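Local coordinates for 6'''-hydroxyparomomycin C oxidase (Microbacterium trichothecenolyticum, PDB 7DVE), which oxidises the C3 hydroxyl of the sugar in C-glycosides such as isoorientin and mangiferin, using bound FAD and reducing oxygen to hydrogen peroxide, at residues M198-H203 and T328-V333; Q300-V305 and V353-D358. One frame throughout, in Å; residues are numbered along the deposited sequence.

Interaction 1: M198-H203 and T328-V333; sequences MPLAVH and TGVTWV
The indole of W332 is the flat group of this contact, and M198 and P199 both meet it obliquely from the same side. Sulfur SD of M198 lies 4.3 Å from the centroid of the five-membered ring, 32° off its normal, which makes a Met-aromatic contact; farther along the indole, P199 CD reaches W332 CE3 at 3.5 Å. The ring of H342 meets the indole with the planes at about 45°, and P133 touches the W332 side chain. The M198 chain leaves with CG anti to the backbone N (chi1 -178°), then bends at its next two torsions, so that SD and CE settle against W332 CB, SD at 3.6 Å. Nearer its backbone the same side chain packs on V330, CB meeting V330 CG1 at 3.4 Å. V330 thus divides its branches, CG1 to M198 and CG2 to L200, whose CD1 is 4.0 Å from V330 CG2. A single hydrogen bond joins the backbones: M198 N donates to V330 O at 3.0 Å, nearly straight although the donor sits above the carbonyl plane. This largely apolar seam joins strands 196-204 and 330-333, an antiparallel pair in the large sheet that is characteristic of the substrate-binding domain of GMC oxidoreductases, beside the FAD-binding residue A131.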
loop_
_atom_site.group_PDB
_atom_site.type_symbol
_atom_site.label_atom_id
_atom_site.label_comp_id
_atom_site.label_asym_id
_atom_site.label_seq_id
_atom_site.Cartn_x
_atom_site.Cartn_y
_atom_site.Cartn_z
ATOM N N MET A 198 12.570 -8.440 8.562
ATOM C CA MET A 198 11.393 -8.037 7.821
ATOM C C MET A 198 11.561 -8.461 6.364
ATOM O O MET A 198 12.611 -8.209 5.770
ATOM C CB MET A 198 11.157 -6.534 7.896
ATOM C CG MET A 198 9.893 -6.132 7.145
ATOM S SD MET A 198 8.408 -6.691 7.995
ATOM C CE MET A 198 8.304 -5.471 9.319
ATOM N N PRO A 199 10.579 -9.114 5.754
ATOM C CA PRO A 199 10.648 -9.309 4.296
ATOM C C PRO A 199 10.371 -7.991 3.596
ATOM O O PRO A 199 9.390 -7.311 3.906
ATOM C CB PRO A 199 9.569 -10.362 4.006
ATOM C CG PRO A 199 9.105 -10.882 5.336
ATOM C CD PRO A 199 9.545 -9.936 6.409
ATOM N N LEU A 200 11.259 -7.602 2.674
ATOM C CA LEU A 200 11.258 -6.244 2.129
ATOM C C LEU A 200 11.196 -6.257 0.610
ATOM O O LEU A 200 11.880 -7.048 -0.045
ATOM C CB LEU A 200 12.510 -5.450 2.566
ATOM C CG LEU A 200 12.703 -4.999 4.014
ATOM C CD1 LEU A 200 14.131 -4.443 4.221
ATOM C CD2 LEU A 200 11.602 -3.944 4.474
ATOM N N ALA A 201 10.416 -5.338 0.052
ATOM C CA ALA A 201 10.312 -5.185 -1.399
ATOM C C ALA A 201 11.433 -4.251 -1.816
ATOM O O ALA A 201 11.256 -3.035 -1.913
ATOM C CB ALA A 201 8.943 -4.651 -1.795
ATOM N N VAL A 202 12.615 -4.825 -2.040
ATOM C CA VAL A 202 13.838 -4.055 -2.232
ATOM C C VAL A 202 14.703 -4.802 -3.238
ATOM O O VAL A 202 14.602 -6.024 -3.367
ATOM C CB VAL A 202 14.578 -3.844 -0.884
ATOM C CG1 VAL A 202 15.346 -5.110 -0.474
ATOM C CG2 VAL A 202 15.527 -2.723 -0.989
ATOM N N HIS A 203 15.550 -4.065 -3.959
ATOM C CA HIS A 203 16.508 -4.675 -4.874
ATOM C C HIS A 203 17.744 -3.794 -4.965
ATOM O O HIS A 203 17.751 -2.638 -4.533
ATOM C CB HIS A 203 15.920 -4.887 -6.278
ATOM C CG HIS A 203 15.595 -3.607 -6.987
ATOM N ND1 HIS A 203 14.390 -2.952 -6.830
ATOM C CD2 HIS A 203 16.332 -2.838 -7.823
ATOM C CE1 HIS A 203 14.391 -1.849 -7.557
ATOM N NE2 HIS A 203 15.562 -1.749 -8.162
ATOM N N THR A 328 21.173 -1.032 10.551
ATOM C CA THR A 328 20.561 -2.158 11.247
ATOM C C THR A 328 19.471 -2.848 10.438
ATOM O O THR A 328 19.038 -3.935 10.828
ATOM C CB THR A 328 19.953 -1.726 12.604
ATOM O OG1 THR A 328 19.006 -0.675 12.406
ATOM C CG2 THR A 328 21.025 -1.284 13.590
ATOM N N GLY A 329 19.011 -2.259 9.338
ATOM C CA GLY A 329 17.970 -2.906 8.560
ATOM C C GLY A 329 16.578 -2.691 9.137
ATOM O O GLY A 329 16.268 -1.653 9.743
ATOM N N VAL A 330 15.724 -3.693 8.914
ATOM C CA VAL A 330 14.340 -3.707 9.374
ATOM C C VAL A 330 14.076 -5.080 9.984
ATOM O O VAL A 330 14.307 -6.108 9.335
ATOM C CB VAL A 330 13.337 -3.417 8.229
ATOM C CG1 VAL A 330 11.917 -3.283 8.758
ATOM C CG2 VAL A 330 13.719 -2.149 7.459
ATOM N N THR A 331 13.628 -5.091 11.230
ATOM C CA THR A 331 13.189 -6.282 11.934
ATOM C C THR A 331 11.673 -6.270 12.112
ATOM O O THR A 331 11.050 -5.216 12.327
ATOM C CB THR A 331 13.848 -6.387 13.311
ATOM O OG1 THR A 331 15.262 -6.381 13.172
ATOM C CG2 THR A 331 13.429 -7.661 14.028
ATOM N N TRP A 332 11.114 -7.476 12.085
ATOM C CA TRP A 332 9.690 -7.746 12.113
ATOM C C TRP A 332 9.339 -8.428 13.429
ATOM O O TRP A 332 9.935 -9.452 13.773
ATOM C CB TRP A 332 9.335 -8.641 10.929
ATOM C CG TRP A 332 7.922 -9.108 10.862
ATOM C CD1 TRP A 332 6.834 -8.539 11.463
ATOM C CD2 TRP A 332 7.433 -10.237 10.121
ATOM N NE1 TRP A 332 5.703 -9.244 11.145
ATOM C CE2 TRP A 332 6.041 -10.295 10.330
ATOM C CE3 TRP A 332 8.043 -11.206 9.310
ATOM C CZ2 TRP A 332 5.240 -11.273 9.749
ATOM C CZ3 TRP A 332 7.260 -12.181 8.735
ATOM C CH2 TRP A 332 5.867 -12.214 8.961
ATOM N N VAL A 333 8.391 -7.853 14.168
ATOM C CA VAL A 333 7.847 -8.449 15.384
ATOM C C VAL A 333 6.413 -8.847 15.064
ATOM O O VAL A 333 5.512 -7.993 15.081
ATOM C CB VAL A 333 7.903 -7.487 16.579
ATOM C CG1 VAL A 333 7.588 -8.257 17.877
ATOM C CG2 VAL A 333 9.260 -6.781 16.646
#

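Interaction 2: Q300-V305 and V353-D358; sequences QIVFAV and VKLADD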
loop_
_atom_site.group_PDB
_atom_site.type_symbol
_atom_site.label_atom_id
_atom_site.label_comp_id
_atom_site.label_asym_id
_atom_site.label_seq_id
_atom_site.Cartn_x
_atom_site.Cartn_y
_atom_site.Cartn_z
ATOM N N GLN A 300 -1.212 3.859 14.606
ATOM C CA GLN A 300 0.237 3.688 14.563
ATOM C C GLN A 300 0.871 4.375 15.763
ATOM O O GLN A 300 0.582 5.551 16.041
ATOM C CB GLN A 300 0.804 4.263 13.268
ATOM C CG GLN A 300 2.331 4.196 13.164
ATOM C CD GLN A 300 2.883 4.722 11.838
ATOM O OE1 GLN A 300 2.247 5.512 11.129
ATOM N NE2 GLN A 300 4.076 4.294 11.515
ATOM N N ILE A 301 1.714 3.636 16.479
ATOM C CA ILE A 301 2.426 4.124 17.656
ATOM C C ILE A 301 3.910 4.039 17.332
ATOM O O ILE A 301 4.378 3.005 16.851
ATOM C CB ILE A 301 2.096 3.301 18.920
ATOM C CG1 ILE A 301 0.599 3.375 19.267
ATOM C CG2 ILE A 301 2.915 3.814 20.113
ATOM C CD1 ILE A 301 -0.260 2.225 18.753
ATOM N N VAL A 302 4.645 5.121 17.573
ATOM C CA VAL A 302 6.045 5.211 17.174
ATOM C C VAL A 302 6.900 5.545 18.389
ATOM O O VAL A 302 6.445 6.130 19.377
ATOM C CB VAL A 302 6.282 6.267 16.067
ATOM C CG1 VAL A 302 5.543 5.891 14.782
ATOM C CG2 VAL A 302 5.885 7.669 16.568
ATOM N N PHE A 303 8.169 5.208 18.273
ATOM C CA PHE A 303 9.104 5.317 19.380
ATOM C C PHE A 303 10.492 5.365 18.760
ATOM O O PHE A 303 10.695 4.834 17.678
ATOM C CB PHE A 303 8.949 4.100 20.298
ATOM C CG PHE A 303 9.400 4.318 21.700
ATOM C CD1 PHE A 303 9.154 5.511 22.349
ATOM C CD2 PHE A 303 10.052 3.297 22.387
ATOM C CE1 PHE A 303 9.540 5.697 23.699
ATOM C CE2 PHE A 303 10.465 3.467 23.711
ATOM C CZ PHE A 303 10.201 4.682 24.370
ATOM N N ALA A 304 11.445 5.969 19.437
ATOM C CA ALA A 304 12.803 6.038 18.920
ATOM C C ALA A 304 13.766 5.721 20.046
ATOM O O ALA A 304 13.566 6.186 21.174
ATOM C CB ALA A 304 13.112 7.435 18.341
ATOM N N VAL A 305 14.807 4.925 19.759
ATOM C CA VAL A 305 15.779 4.570 20.794
ATOM C C VAL A 305 17.206 4.650 20.253
ATOM O O VAL A 305 17.468 4.446 19.065
ATOM C CB VAL A 305 15.525 3.173 21.421
ATOM C CG1 VAL A 305 14.074 3.030 21.878
ATOM C CG2 VAL A 305 15.897 2.067 20.457
ATOM N N VAL A 353 7.866 7.311 8.815
ATOM C CA VAL A 353 7.660 8.545 9.542
ATOM C C VAL A 353 9.019 9.034 10.006
ATOM O O VAL A 353 9.854 8.242 10.455
ATOM C CB VAL A 353 6.717 8.337 10.743
ATOM C CG1 VAL A 353 6.582 9.615 11.508
ATOM C CG2 VAL A 353 5.374 7.845 10.274
ATOM N N LYS A 354 9.249 10.332 9.860
ATOM C CA LYS A 354 10.395 10.984 10.473
ATOM C C LYS A 354 10.227 10.933 11.985
ATOM O O LYS A 354 9.349 11.597 12.535
ATOM C CB LYS A 354 10.490 12.424 9.971
ATOM C CG LYS A 354 11.671 13.197 10.520
ATOM C CD LYS A 354 12.924 12.880 9.738
ATOM C CE LYS A 354 13.951 13.997 9.843
ATOM N NZ LYS A 354 13.867 14.700 11.155
ATOM N N LEU A 355 11.053 10.131 12.654
ATOM C CA LEU A 355 11.000 9.946 14.100
ATOM C C LEU A 355 12.059 10.752 14.831
ATOM O O LEU A 355 11.772 11.341 15.879
ATOM C CB LEU A 355 11.181 8.465 14.453
ATOM C CG LEU A 355 10.155 7.470 13.918
ATOM C CD1 LEU A 355 10.321 6.182 14.677
ATOM C CD2 LEU A 355 8.747 8.013 14.092
ATOM N N ALA A 356 13.269 10.799 14.281
ATOM C CA ALA A 356 14.409 11.466 14.889
ATOM C C ALA A 356 15.465 11.673 13.813
ATOM O O ALA A 356 15.315 11.237 12.667
ATOM C CB ALA A 356 14.969 10.654 16.059
ATOM N N ASP A 357 16.527 12.362 14.183
ATOM C CA ASP A 357 17.696 12.482 13.331
ATOM C C ASP A 357 18.740 11.506 13.831
ATOM O O ASP A 357 18.874 11.304 15.045
ATOM C CB ASP A 357 18.282 13.901 13.340
ATOM C CG ASP A 357 17.327 14.928 12.782
ATOM O OD1 ASP A 357 16.808 14.711 11.663
ATOM O OD2 ASP A 357 17.124 15.978 13.433
ATOM N N ASP A 358 19.468 10.904 12.896
ATOM C CA ASP A 358 20.586 10.055 13.279
ATOM C C ASP A 358 21.661 10.914 13.918
ATOM O O ASP A 358 21.784 12.109 13.635
ATOM C CB ASP A 358 21.156 9.312 12.066
ATOM C CG ASP A 358 21.822 7.967 12.432
ATOM O OD1 ASP A 358 21.698 7.512 13.597
ATOM O OD2 ASP A 358 22.470 7.357 11.527
#
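L355 overlaps V302, its CD2 methyl resting 3.6 Å from V302 CB and lying close to both valine methyls as the two side chains pass at a slant. With CG anti to its own carbonyl carbon (chi1 -61°), the leucine's branch point is carried over the strand, and its two methyls find different targets: CD2 goes to V302, whereas CD1 presses on the main chain, 3.3 Å from F303 O. A plain apolar methyl against a carbonyl oxygen is a tight van der Waals contact, and no hydrogen bond crosses between 300-305 and 353-358. Shorter side chains extend the packing on one flank, where A304 CB meets A356 CB at 4.4 Å. On the other, Q300 is extended as far as its amide (chi1 177°, chi2 178°) and meets V353 tip to tip, with V353 CG2 4.0 Å from Q300 NE2. An alanine in place of L355 would probably open a gap over V302 and leave F303 O without the methyl that packs on it. Within the loop, K354 NZ and D357 OD1 form a salt bridge of 3.0 Å that ties the chain across L355 and A356. The loop, which links strands 341-347 and 366-373, runs along one face of strand 300-307. That strand lies between 366-373 and 427-436 in the antiparallel sheet, and from its opposite face I301 and F303 pack on helix 406-424.

Two ways of attaching a segment to one sheet are illustrated here: interaction 1 joins neighbouring strands, and interaction 2 lays a loop over a strand. Their centres are about 16 Å apart and their nearest atoms about 9 Å, so they do not touch. The sheet connects them: strand 330-333 pairs with 341-347, that with 366-373, and that with 300-307. Both border the flavin region. The side chain of L200 in interaction 1 is about 6 Å from the bound FAD, and that of V353 in interaction 2 about 7 Å. Q300 also lies about 7 Å, side chain to side chain, from H444, the inferred proton acceptor.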